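PDB 4K2M: 3-oxo-glucose-6-phosphate:glutamate aminotransferase from Bacillus subtilis subsp. subtilis, which catalyses the reversible pyridoxal phosphate-dependent transfer of an amino group from glutamate to 3-dehydro-glucose 6-phosphate, giving kanosamine 6-phosphate. Local coordinates for residues G97-G102 against D298-A303; K249-C254 against E307-L312; Q273-G278 against N294-N299. All coordinates share one frame; numbering follows the deposited sequence. Where two conformers were deposited one is given.

Contact 1: G97-G102 against D298-A303; sequences GKFTSG and DNLQAA. With O1G (3-deoxy-3-[(E)-({3-hydroxy-2-methyl-5-[(phosphonooxy)methyl]pyridin-4-yl}methylidene)amino]-6-O-phosphono-alpha-D-gluco pyranose), chain I.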
loop_
_atom_site.group_PDB
_atom_site.type_symbol
_atom_site.label_atom_id
_atom_site.label_comp_id
_atom_site.label_asym_id
_atom_site.label_seq_id
_atom_site.Cartn_x
_atom_site.Cartn_y
_atom_site.Cartn_z
ATOM N N GLY A 97 14.238 -2.480 -11.641
ATOM C CA GLY A 97 13.711 -1.176 -11.293
ATOM C C GLY A 97 12.193 -1.124 -11.260
ATOM O O GLY A 97 11.619 -0.060 -11.017
ATOM N N LYS A 98 11.530 -2.256 -11.492
ATOM C CA LYS A 98 10.061 -2.248 -11.561
ATOM C C LYS A 98 9.483 -2.761 -10.260
ATOM O O LYS A 98 9.510 -3.966 -10.004
ATOM C CB LYS A 98 9.572 -3.110 -12.728
ATOM C CG LYS A 98 10.034 -2.598 -14.077
ATOM C CD LYS A 98 9.570 -3.503 -15.192
ATOM C CE LYS A 98 10.137 -3.037 -16.525
ATOM N NZ LYS A 98 9.127 -3.123 -17.614
ATOM N N PHE A 99 8.947 -1.854 -9.447
ATOM C CA PHE A 99 8.549 -2.217 -8.088
ATOM C C PHE A 99 7.078 -1.981 -7.847
ATOM O O PHE A 99 6.477 -2.628 -7.004
ATOM C CB PHE A 99 9.367 -1.411 -7.080
ATOM C CG PHE A 99 10.844 -1.520 -7.305
ATOM C CD1 PHE A 99 11.412 -2.757 -7.584
ATOM C CD2 PHE A 99 11.649 -0.390 -7.292
ATOM C CE1 PHE A 99 12.779 -2.882 -7.821
ATOM C CE2 PHE A 99 13.029 -0.495 -7.511
ATOM C CZ PHE A 99 13.597 -1.746 -7.781
ATOM N N THR A 100 6.516 -1.044 -8.594
ATOM C CA THR A 100 5.096 -0.726 -8.493
ATOM C C THR A 100 4.404 -1.390 -9.672
ATOM O O THR A 100 3.878 -2.506 -9.550
ATOM C CB THR A 100 4.857 0.802 -8.391
ATOM O OG1 THR A 100 5.518 1.468 -9.474
ATOM C CG2 THR A 100 5.398 1.338 -7.058
ATOM N N SER A 101 4.383 -0.735 -10.821
ATOM C CA SER A 101 3.891 -1.419 -12.010
ATOM C C SER A 101 4.960 -2.410 -12.472
ATOM O O SER A 101 6.158 -2.202 -12.244
ATOM C CB SER A 101 3.585 -0.424 -13.124
ATOM O OG SER A 101 4.718 0.368 -13.395
ATOM N N GLY A 102 4.530 -3.495 -13.106
ATOM C CA GLY A 102 5.457 -4.494 -13.613
ATOM C C GLY A 102 4.826 -5.802 -14.019
ATOM O O GLY A 102 3.641 -6.037 -13.778
ATOM N N ASP A 298 1.869 -3.867 -5.413
ATOM C CA ASP A 298 3.187 -3.600 -5.974
ATOM C C ASP A 298 3.747 -4.827 -6.692
ATOM O O ASP A 298 3.589 -5.956 -6.218
ATOM C CB ASP A 298 4.155 -3.212 -4.856
ATOM C CG ASP A 298 3.904 -1.809 -4.332
ATOM O OD1 ASP A 298 3.319 -1.008 -5.087
ATOM O OD2 ASP A 298 4.282 -1.531 -3.173
ATOM N N ASN A 299 4.412 -4.592 -7.822
ATOM C CA ASN A 299 5.100 -5.637 -8.580
ATOM C C ASN A 299 6.069 -6.422 -7.707
ATOM O O ASN A 299 6.185 -7.648 -7.826
ATOM C CB ASN A 299 5.846 -4.996 -9.764
ATOM C CG ASN A 299 6.463 -6.024 -10.704
ATOM O OD1 ASN A 299 5.751 -6.824 -11.318
ATOM N ND2 ASN A 299 7.784 -5.974 -10.859
ATOM N N LEU A 300 6.785 -5.722 -6.830
ATOM C CA LEU A 300 7.741 -6.400 -5.952
ATOM C C LEU A 300 7.015 -7.422 -5.085
ATOM O O LEU A 300 7.473 -8.561 -4.935
ATOM C CB LEU A 300 8.518 -5.398 -5.087
ATOM C CG LEU A 300 9.592 -6.044 -4.198
ATOM C CD1 LEU A 300 10.969 -5.561 -4.595
ATOM C CD2 LEU A 300 9.351 -5.746 -2.718
ATOM N N GLN A 301 5.859 -7.041 -4.546
ATOM C CA GLN A 301 5.108 -7.961 -3.694
ATOM C C GLN A 301 4.497 -9.109 -4.484
ATOM O O GLN A 301 4.362 -10.219 -3.964
ATOM C CB GLN A 301 3.998 -7.235 -2.912
ATOM C CG GLN A 301 4.497 -6.249 -1.858
ATOM C CD GLN A 301 5.428 -6.873 -0.812
ATOM O OE1 GLN A 301 5.377 -8.076 -0.538
ATOM N NE2 GLN A 301 6.292 -6.044 -0.230
ATOM N N ALA A 302 4.100 -8.847 -5.722
ATOM C CA ALA A 302 3.583 -9.924 -6.579
ATOM C C ALA A 302 4.681 -10.949 -6.863
ATOM O O ALA A 302 4.422 -12.155 -6.898
ATOM C CB ALA A 302 2.987 -9.358 -7.882
ATOM N N ALA A 303 5.915 -10.488 -7.053
ATOM C CA ALA A 303 7.019 -11.424 -7.253
ATOM C C ALA A 303 7.218 -12.274 -6.004
ATOM O O ALA A 303 7.462 -13.478 -6.085
ATOM C CB ALA A 303 8.321 -10.675 -7.599
HETATM P P O1G I . 2.130 8.461 -5.022
HETATM C C3A O1G I . 2.930 13.475 -7.829
HETATM O O3 O1G I . 3.806 13.538 -8.863
HETATM C C1 O1G I . 3.968 9.269 -12.433
HETATM N "N1'" O1G I . 1.561 14.505 -6.206
HETATM C C2 O1G I . 3.720 10.395 -11.426
HETATM O O2 O1G I . 4.606 11.495 -11.831
HETATM C C9A O1G I . 2.423 14.625 -7.230
HETATM C C2A O1G I . 2.823 16.018 -7.700
HETATM C C3 O1G I . 4.027 9.974 -9.983
HETATM N "N3'" O1G I . 3.473 11.081 -9.191
HETATM O O1 O1G I . 5.367 8.986 -12.513
HETATM C C4 O1G I . 3.408 8.601 -9.636
HETATM O O4 O1G I . 4.177 8.253 -8.465
HETATM C C4A O1G I . 2.549 12.219 -7.365
HETATM C C4B O1G I . 3.055 10.982 -7.985
HETATM C C5 O1G I . 3.791 7.609 -10.733
HETATM O O5 O1G I . 3.318 8.050 -12.017
HETATM C C5A O1G I . 1.664 12.129 -6.304
HETATM C C5T O1G I . 1.132 10.837 -5.671
HETATM C C6 O1G I . 3.146 6.259 -10.592
HETATM C C6A O1G I . 1.180 13.295 -5.733
HETATM O OP1 O1G I . 0.745 8.114 -4.529
HETATM O OP2 O1G I . 3.191 8.096 -4.028
HETATM O OP3 O1G I . 2.362 7.883 -6.435
HETATM O OP4 O1G I . 2.259 10.091 -5.127
HETATM O O6 O1G I . 3.519 5.285 -11.497
HETATM P "P'" O1G I . 3.520 3.741 -11.040
HETATM O OP6 O1G I . 4.374 3.679 -9.784
HETATM O OP7 O1G I . 2.070 3.353 -10.825
HETATM O OP8 O1G I . 4.170 3.046 -12.232
#

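Contact 2: K249-C254 against E307-L312; sequences KNFGVC and ERMKYL. With O1G (3-deoxy-3-[(E)-({3-hydroxy-2-methyl-5-[(phosphonooxy)methyl]pyridin-4-yl}methylidene)amino]-6-O-phosphono-alpha-D-gluco pyranose), chain C.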
loop_
_atom_site.group_PDB
_atom_site.type_symbol
_atom_site.label_atom_id
_atom_site.label_comp_id
_atom_site.label_asym_id
_atom_site.label_seq_id
_atom_site.Cartn_x
_atom_site.Cartn_y
_atom_site.Cartn_z
ATOM N N LYS A 249 -1.739 -13.793 7.113
ATOM C CA LYS A 249 -2.823 -14.599 6.525
ATOM C C LYS A 249 -2.341 -16.004 6.134
ATOM O O LYS A 249 -1.140 -16.291 6.135
ATOM C CB LYS A 249 -3.454 -13.883 5.317
ATOM C CG LYS A 249 -4.081 -12.508 5.639
ATOM C CD LYS A 249 -5.191 -12.610 6.680
ATOM C CE LYS A 249 -5.615 -11.214 7.119
ATOM N NZ LYS A 249 -4.523 -10.594 7.953
ATOM N N ASN A 250 -3.280 -16.887 5.797
ATOM C CA ASN A 250 -2.901 -18.255 5.417
ATOM C C ASN A 250 -1.917 -18.267 4.252
ATOM O O ASN A 250 -1.065 -19.151 4.143
ATOM C CB ASN A 250 -4.150 -19.066 5.051
ATOM C CG ASN A 250 -4.932 -19.513 6.270
ATOM O OD1 ASN A 250 -4.922 -18.849 7.305
ATOM N ND2 ASN A 250 -5.615 -20.654 6.156
ATOM N N PHE A 251 -2.075 -17.288 3.365
ATOM C CA PHE A 251 -1.100 -17.004 2.323
ATOM C C PHE A 251 -0.874 -15.494 2.375
ATOM O O PHE A 251 -1.830 -14.718 2.287
ATOM C CB PHE A 251 -1.649 -17.380 0.940
ATOM C CG PHE A 251 -0.935 -16.685 -0.191
ATOM C CD1 PHE A 251 0.448 -16.672 -0.246
ATOM C CD2 PHE A 251 -1.652 -16.031 -1.187
ATOM C CE1 PHE A 251 1.119 -16.020 -1.268
ATOM C CE2 PHE A 251 -0.999 -15.385 -2.218
ATOM C CZ PHE A 251 0.403 -15.375 -2.257
ATOM N N GLY A 252 0.380 -15.079 2.531
ATOM C CA GLY A 252 0.693 -13.666 2.532
ATOM C C GLY A 252 1.974 -13.349 1.796
ATOM O O GLY A 252 2.715 -14.254 1.418
ATOM N N VAL A 253 2.206 -12.058 1.568
ATOM C CA VAL A 253 3.434 -11.587 0.947
ATOM C C VAL A 253 4.314 -10.966 2.037
ATOM O O VAL A 253 4.232 -11.368 3.203
ATOM C CB VAL A 253 3.146 -10.612 -0.229
ATOM C CG1 VAL A 253 2.426 -11.370 -1.365
ATOM C CG2 VAL A 253 2.297 -9.417 0.236
ATOM N N CYS A 254 5.182 -10.027 1.674
ATOM C CA CYS A 254 6.044 -9.389 2.669
ATOM C C CYS A 254 5.765 -7.893 2.756
ATOM O O CYS A 254 6.675 -7.051 2.662
ATOM C CB CYS A 254 7.524 -9.626 2.360
ATOM S SG CYS A 254 7.969 -11.383 2.420
ATOM N N GLU A 307 6.370 -16.595 -5.027
ATOM C CA GLU A 307 7.217 -17.544 -4.295
ATOM C C GLU A 307 6.482 -18.125 -3.104
ATOM O O GLU A 307 6.454 -19.342 -2.913
ATOM C CB GLU A 307 8.507 -16.884 -3.806
ATOM C CG GLU A 307 9.472 -16.492 -4.898
ATOM C CD GLU A 307 9.779 -17.635 -5.844
ATOM O OE1 GLU A 307 10.029 -18.765 -5.365
ATOM O OE2 GLU A 307 9.742 -17.405 -7.072
ATOM N N ARG A 308 5.881 -17.265 -2.286
ATOM C CA ARG A 308 5.284 -17.751 -1.047
ATOM C C ARG A 308 4.072 -18.620 -1.315
ATOM O O ARG A 308 3.733 -19.470 -0.497
ATOM C CB ARG A 308 4.948 -16.584 -0.090
ATOM C CG ARG A 308 6.207 -15.805 0.332
ATOM C CD ARG A 308 5.957 -14.937 1.562
ATOM N NE ARG A 308 5.821 -15.778 2.748
ATOM C CZ ARG A 308 5.441 -15.369 3.953
ATOM N NH1 ARG A 308 5.135 -14.090 4.183
ATOM N NH2 ARG A 308 5.388 -16.259 4.942
ATOM N N MET A 309 3.432 -18.426 -2.467
ATOM C CA MET A 309 2.244 -19.195 -2.809
ATOM C C MET A 309 2.563 -20.665 -2.980
ATOM O O MET A 309 1.667 -21.505 -2.872
ATOM C CB MET A 309 1.601 -18.666 -4.099
ATOM C CG MET A 309 0.126 -19.016 -4.250
ATOM S SD MET A 309 -0.627 -18.121 -5.636
ATOM C CE MET A 309 0.872 -17.442 -6.328
ATOM N N LYS A 310 3.829 -20.980 -3.245
ATOM C CA LYS A 310 4.233 -22.372 -3.443
ATOM C C LYS A 310 4.039 -23.204 -2.185
ATOM O O LYS A 310 4.030 -24.438 -2.245
ATOM C CB LYS A 310 5.693 -22.438 -3.885
ATOM C CG LYS A 310 5.954 -21.716 -5.196
ATOM C CD LYS A 310 7.448 -21.626 -5.463
ATOM C CE LYS A 310 7.696 -21.030 -6.840
ATOM N NZ LYS A 310 9.153 -20.906 -7.122
ATOM N N TYR A 311 3.873 -22.522 -1.057
ATOM C CA TYR A 311 3.743 -23.165 0.246
ATOM C C TYR A 311 2.286 -23.274 0.711
ATOM O O TYR A 311 2.014 -23.898 1.736
ATOM C CB TYR A 311 4.576 -22.401 1.302
ATOM C CG TYR A 311 6.067 -22.414 1.031
ATOM C CD1 TYR A 311 6.923 -23.249 1.743
ATOM C CD2 TYR A 311 6.616 -21.592 0.054
ATOM C CE1 TYR A 311 8.302 -23.261 1.476
ATOM C CE2 TYR A 311 7.984 -21.599 -0.217
ATOM C CZ TYR A 311 8.814 -22.432 0.490
ATOM O OH TYR A 311 10.162 -22.403 0.185
ATOM N N LEU A 312 1.349 -22.699 -0.041
ATOM C CA LEU A 312 -0.038 -22.559 0.437
ATOM C C LEU A 312 -0.807 -23.866 0.683
ATOM O O LEU A 312 -1.403 -24.048 1.745
ATOM C CB LEU A 312 -0.847 -21.632 -0.486
ATOM C CG LEU A 312 -2.325 -21.437 -0.152
ATOM C CD1 LEU A 312 -2.488 -20.908 1.281
ATOM C CD2 LEU A 312 -2.981 -20.486 -1.175
HETATM P P O1G C . -5.737 -6.070 5.159
HETATM C C3A O1G C . -9.476 -9.335 8.178
HETATM O O3 O1G C . -9.020 -10.169 9.143
HETATM C C1 O1G C . -4.855 -8.493 12.474
HETATM N "N1'" O1G C . -11.176 -8.569 6.722
HETATM C C2 O1G C . -6.047 -8.774 11.556
HETATM O O2 O1G C . -6.476 -10.120 11.953
HETATM C C9A O1G C . -10.782 -9.420 7.683
HETATM C C2A O1G C . -11.783 -10.450 8.176
HETATM C C3 O1G C . -5.701 -8.712 10.058
HETATM N "N3'" O1G C . -7.008 -8.736 9.377
HETATM O O1 O1G C . -3.903 -9.569 12.458
HETATM C C4 O1G C . -4.855 -7.472 9.707
HETATM O O4 O1G C . -4.274 -7.866 8.448
HETATM C C4A O1G C . -8.600 -8.383 7.687
HETATM C C4B O1G C . -7.225 -8.254 8.211
HETATM C C5 O1G C . -3.692 -7.393 10.695
HETATM O O5 O1G C . -4.161 -7.314 12.047
HETATM C C5A O1G C . -9.037 -7.510 6.695
HETATM C C5T O1G C . -8.215 -6.390 6.037
HETATM C C6 O1G C . -2.898 -6.120 10.598
HETATM C C6A O1G C . -10.340 -7.625 6.235
HETATM O OP1 O1G C . -6.238 -4.692 4.785
HETATM O OP2 O1G C . -5.016 -6.752 4.045
HETATM O OP3 O1G C . -5.012 -6.067 6.525
HETATM O OP4 O1G C . -7.093 -6.975 5.337
HETATM O O6 O1G C . -1.706 -6.116 11.288
HETATM P "P'" O1G C . -0.436 -5.304 10.727
HETATM O OP6 O1G C . -0.091 -5.952 9.403
HETATM O OP7 O1G C . -0.807 -3.843 10.612
HETATM O OP8 O1G C . 0.610 -5.566 11.814
#

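Contact 3: Q273-G278 against N294-N299; sequences QFSYHG and NSKMDN. With O1G (3-deoxy-3-[(E)-({3-hydroxy-2-methyl-5-[(phosphonooxy)methyl]pyridin-4-yl}methylidene)amino]-6-O-phosphono-alpha-D-gluco pyranose), chain I.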
loop_
_atom_site.group_PDB
_atom_site.type_symbol
_atom_site.label_atom_id
_atom_site.label_comp_id
_atom_site.label_asym_id
_atom_site.label_seq_id
_atom_site.Cartn_x
_atom_site.Cartn_y
_atom_site.Cartn_z
ATOM N N GLN A 273 -10.279 0.616 -12.686
ATOM C CA GLN A 273 -10.327 2.080 -12.734
ATOM C C GLN A 273 -10.238 2.682 -11.333
ATOM O O GLN A 273 -9.445 3.585 -11.096
ATOM C CB GLN A 273 -11.593 2.571 -13.471
ATOM C CG GLN A 273 -11.640 2.108 -14.917
ATOM C CD GLN A 273 -13.021 2.242 -15.533
ATOM O OE1 GLN A 273 -14.007 2.518 -14.839
ATOM N NE2 GLN A 273 -13.095 2.052 -16.847
ATOM N N PHE A 274 -11.007 2.149 -10.392
ATOM C CA PHE A 274 -10.943 2.642 -9.016
ATOM C C PHE A 274 -9.594 2.363 -8.335
ATOM O O PHE A 274 -9.163 3.129 -7.471
ATOM C CB PHE A 274 -12.075 2.047 -8.169
ATOM C CG PHE A 274 -13.337 2.853 -8.198
ATOM C CD1 PHE A 274 -13.393 4.089 -7.574
ATOM C CD2 PHE A 274 -14.467 2.371 -8.838
ATOM C CE1 PHE A 274 -14.560 4.840 -7.584
ATOM C CE2 PHE A 274 -15.647 3.118 -8.862
ATOM C CZ PHE A 274 -15.693 4.346 -8.230
ATOM N N SER A 275 -8.935 1.276 -8.731
ATOM C CA SER A 275 -7.669 0.863 -8.110
ATOM C C SER A 275 -6.511 1.732 -8.572
ATOM O O SER A 275 -5.422 1.749 -7.964
ATOM C CB SER A 275 -7.365 -0.589 -8.470
ATOM O OG SER A 275 -6.832 -0.667 -9.793
ATOM N N TYR A 276 -6.715 2.433 -9.681
ATOM C CA TYR A 276 -5.632 3.226 -10.238
ATOM C C TYR A 276 -6.097 4.570 -10.801
ATOM O O TYR A 276 -6.174 4.758 -12.022
ATOM C CB TYR A 276 -4.844 2.407 -11.267
ATOM C CG TYR A 276 -3.482 2.971 -11.586
ATOM C CD1 TYR A 276 -2.522 3.120 -10.592
ATOM C CD2 TYR A 276 -3.144 3.333 -12.888
ATOM C CE1 TYR A 276 -1.256 3.635 -10.886
ATOM C CE2 TYR A 276 -1.892 3.844 -13.194
ATOM C CZ TYR A 276 -0.953 3.985 -12.183
ATOM O OH TYR A 276 0.293 4.480 -12.468
ATOM N N HIS A 277 -6.424 5.476 -9.879
ATOM C CA HIS A 277 -6.604 6.910 -10.163
ATOM C C HIS A 277 -7.797 7.273 -11.036
ATOM O O HIS A 277 -7.970 8.438 -11.415
ATOM C CB HIS A 277 -5.312 7.513 -10.731
ATOM C CG HIS A 277 -4.192 7.566 -9.736
ATOM N ND1 HIS A 277 -4.284 8.280 -8.558
ATOM C CD2 HIS A 277 -2.967 6.985 -9.731
ATOM C CE1 HIS A 277 -3.165 8.132 -7.869
ATOM N NE2 HIS A 277 -2.347 7.360 -8.562
ATOM N N GLY A 278 -8.633 6.289 -11.336
ATOM C CA GLY A 278 -9.794 6.544 -12.179
ATOM C C GLY A 278 -9.415 6.515 -13.647
ATOM O O GLY A 278 -10.206 6.912 -14.504
ATOM N N ASN A 294 -4.791 5.115 -5.316
ATOM C CA ASN A 294 -3.516 4.532 -5.699
ATOM C C ASN A 294 -3.378 3.210 -4.973
ATOM O O ASN A 294 -2.631 3.103 -3.990
ATOM C CB ASN A 294 -2.364 5.460 -5.310
ATOM C CG ASN A 294 -1.022 4.984 -5.842
ATOM O OD1 ASN A 294 -0.953 4.054 -6.653
ATOM N ND2 ASN A 294 0.065 5.624 -5.383
ATOM N N SER A 295 -4.073 2.186 -5.464
ATOM C CA SER A 295 -4.245 0.988 -4.655
ATOM C C SER A 295 -4.063 -0.323 -5.390
ATOM O O SER A 295 -4.691 -1.306 -5.011
ATOM C CB SER A 295 -5.613 1.005 -3.983
ATOM O OG SER A 295 -5.741 2.127 -3.127
ATOM N N LYS A 296 -3.226 -0.348 -6.429
ATOM C CA LYS A 296 -2.796 -1.620 -7.003
ATOM C C LYS A 296 -1.752 -2.278 -6.105
ATOM O O LYS A 296 -1.032 -1.602 -5.372
ATOM C CB LYS A 296 -2.196 -1.421 -8.399
ATOM C CG LYS A 296 -3.191 -0.947 -9.445
ATOM C CD LYS A 296 -2.482 -0.512 -10.727
ATOM C CE LYS A 296 -1.756 -1.681 -11.384
ATOM N NZ LYS A 296 -2.683 -2.834 -11.610
ATOM N N MET A 297 -1.646 -3.599 -6.172
ATOM C CA MET A 297 -0.536 -4.289 -5.505
ATOM C C MET A 297 0.776 -3.883 -6.175
ATOM O O MET A 297 0.791 -3.568 -7.370
ATOM C CB MET A 297 -0.737 -5.803 -5.624
ATOM C CG MET A 297 0.345 -6.646 -4.989
ATOM S SD MET A 297 -0.205 -8.364 -5.113
ATOM C CE MET A 297 0.987 -9.189 -4.072
ATOM N N ASP A 298 1.869 -3.867 -5.413
ATOM C CA ASP A 298 3.187 -3.600 -5.974
ATOM C C ASP A 298 3.747 -4.827 -6.692
ATOM O O ASP A 298 3.589 -5.956 -6.218
ATOM C CB ASP A 298 4.155 -3.212 -4.856
ATOM C CG ASP A 298 3.904 -1.809 -4.332
ATOM O OD1 ASP A 298 3.319 -1.008 -5.087
ATOM O OD2 ASP A 298 4.282 -1.531 -3.173
ATOM N N ASN A 299 4.412 -4.592 -7.822
ATOM C CA ASN A 299 5.100 -5.637 -8.580
ATOM C C ASN A 299 6.069 -6.422 -7.707
ATOM O O ASN A 299 6.185 -7.648 -7.826
ATOM C CB ASN A 299 5.846 -4.996 -9.764
ATOM C CG ASN A 299 6.463 -6.024 -10.704
ATOM O OD1 ASN A 299 5.751 -6.824 -11.318
ATOM N ND2 ASN A 299 7.784 -5.974 -10.859
HETATM P P O1G I . 2.130 8.461 -5.022
HETATM C C3A O1G I . 2.930 13.475 -7.829
HETATM O O3 O1G I . 3.806 13.538 -8.863
HETATM C C1 O1G I . 3.968 9.269 -12.433
HETATM N "N1'" O1G I . 1.561 14.505 -6.206
HETATM C C2 O1G I . 3.720 10.395 -11.426
HETATM O O2 O1G I . 4.606 11.495 -11.831
HETATM C C9A O1G I . 2.423 14.625 -7.230
HETATM C C2A O1G I . 2.823 16.018 -7.700
HETATM C C3 O1G I . 4.027 9.974 -9.983
HETATM N "N3'" O1G I . 3.473 11.081 -9.191
HETATM O O1 O1G I . 5.367 8.986 -12.513
HETATM C C4 O1G I . 3.408 8.601 -9.636
HETATM O O4 O1G I . 4.177 8.253 -8.465
HETATM C C4A O1G I . 2.549 12.219 -7.365
HETATM C C4B O1G I . 3.055 10.982 -7.985
HETATM C C5 O1G I . 3.791 7.609 -10.733
HETATM O O5 O1G I . 3.318 8.050 -12.017
HETATM C C5A O1G I . 1.664 12.129 -6.304
HETATM C C5T O1G I . 1.132 10.837 -5.671
HETATM C C6 O1G I . 3.146 6.259 -10.592
HETATM C C6A O1G I . 1.180 13.295 -5.733
HETATM O OP1 O1G I . 0.745 8.114 -4.529
HETATM O OP2 O1G I . 3.191 8.096 -4.028
HETATM O OP3 O1G I . 2.362 7.883 -6.435
HETATM O OP4 O1G I . 2.259 10.091 -5.127
HETATM O O6 O1G I . 3.519 5.285 -11.497
HETATM P "P'" O1G I . 3.520 3.741 -11.040
HETATM O OP6 O1G I . 4.374 3.679 -9.784
HETATM O OP7 O1G I . 2.070 3.353 -10.825
HETATM O OP8 O1G I . 4.170 3.046 -12.232
HETATM O O HOH W 1 -5.399 -2.653 -11.347
#

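Contact 1: G97-G102 against D298-A303
N299 ND2 is gripped by one firm hydrogen bond, to K98 O at 2.8 Å with an N-H...O angle of 159°, and the whole amide by three. The bond joins the first turn of helix 299-308 to the loop 97-102, whose T100 and S101 bind the sugar phosphate, in the aspartate aminotransferase fold. The other two bonds are weak and reach N299 OD1 from the backbone N atoms of Y104 and L105. K98 O lies close to the amide plane, but the donor sits above the plane of that carbonyl. Together these bonds fix which way the amide is turned. CG of N299 is anti to the backbone N (chi1 -173°), which sends the amide across to the loop. The first backbone N-H groups of helix 299-308 are taken up by loop carbonyls. N299 N donates to T100 O at 2.8 Å, in the carbonyl plane and on a lone pair. L300 N donates almost straight to F99 O at 3.1 Å. D298 is the N-cap residue, yet its side chain makes no capping bond. Its OD1 instead forms a salt bridge with K256 of the second subunit. The apolar part is small. The F99 and L300 side chains lie side by side and touch CD1 to CD1 at 4.1 Å. G102 lays its backbone on the N299 amide, its CA 3.4 Å from N299 CG. The far side of the loop faces the bound aldimine. T100 and S101 both place their hydroxyl between the backbone N and the carbonyl carbon. The two hydroxyls hold the sugar 6-phosphate as a pair. S101 OG donates to OP8 of O1G at 3.0 Å, and T100 OG1 donates to OP6 of O1G at a very short 2.5 Å.

Contact 2: K249-C254 against E307-L312
The loop 249-254 passes residues 307-312, which include a 3-10 turn at 309-311, in the opposite chain direction, so that F251 CA lies 6.0 Å from L312 CA and V253 CA lies near R308 CA. The contact is buried and mostly apolar, in the loop that starts at the cofactor lysine, K249, of the aspartate aminotransferase fold. F251 carries it. Its CG is anti to the backbone N (chi1 159°), which drives the ring against the turn. CE1 of F251 meets the backbone N of M309 at 3.5 Å. M309 crosses the ring obliquely and lays its CG over one face, 4.3 Å from the F251 centroid, in a CH-pi contact. Its sulfur lies more obliquely to the same ring, a Met-aromatic contact. L312 reaches in with CD1, which touches F251 CB at 3.6 Å and also packs on N250 O. At the other end R308 lies along the loop backbone. Its CD is 3.3 Å from G252 O, and a bend at chi3 (72°) brings the guanidinium to V253. NH1 of R308 then donates to V253 O at 3.0 Å, edge-on, but the bond is weak and bent (131°). The main partner of R308 is E82, which forms a salt bridge with its NE. F99 of the second subunit packs on R308 and C254. K249, the lysine that carries the cofactor in the resting enzyme, points the opposite way and is not attached here. Its NZ donates to O4 of O1G at 2.8 Å and lies 3.1 Å from C3 of O1G, the carbon that bears the transferred nitrogen. That position is consistent with the released lysine shuttling a proton during transamination.

Contact 3: Q273-G278 against N294-N299
Y276 and N294 each hold one phosphate of O1G. Y276 has CG anti to the backbone N (chi1 -162°), and its OH donates to OP7 of the sugar phosphate at 2.7 Å. OP7 lies at the ring edge, near its plane. N294 CG is likewise anti to its backbone N (chi1 -173°), and N294 ND2 donates to OP1 of the cofactor phosphate at 2.7 Å. H277 runs alongside N294, with H277 NE2 3.8 Å from N294 CB. The H277 imidazole and N294 amide planes are 32° apart. K296 crosses Y276 obliquely, and its CD touches Y276 CD1 at 3.6 Å. Bends at chi3 and chi4 then bring K296 NZ to a water, which accepts from NZ and donates to S275 OG. S275 OG itself binds I272 O. The backbones meet in a single beta bridge of Y276 with N294, where S295 N donates to S275 O at 2.9 Å. The H277 ring meets F153 of the second subunit edge-to-face. O1G is held as well by S244, Q227 and Y381 of that subunit. Such a pocket, built from both chains, is typical of the active site at the dimer interface of fold-type I aminotransferases.

Overall arrangement
All three contacts gather around helix 299-308 and its approach. Contacts 1 and 3 share D298 and N299, and their centres are about 12 Å apart. Contact 2 sits at the other end of the helix, its centre about 16 Å from that of contact 1 and about 22 Å from that of contact 3. Along the chain, 97-102 comes first, then 249-254, 273-278 and 294-299, which runs into 298-303 and 307-312. Contact 3 is therefore nested inside contact 2, whereas contacts 1 and 2 interlock. Q301 OE1 joins the latter two by accepting from C254 N. Contacts 1 and 3 face one O1G and contact 2 the other, so this helix region links both active sites of the homodimer.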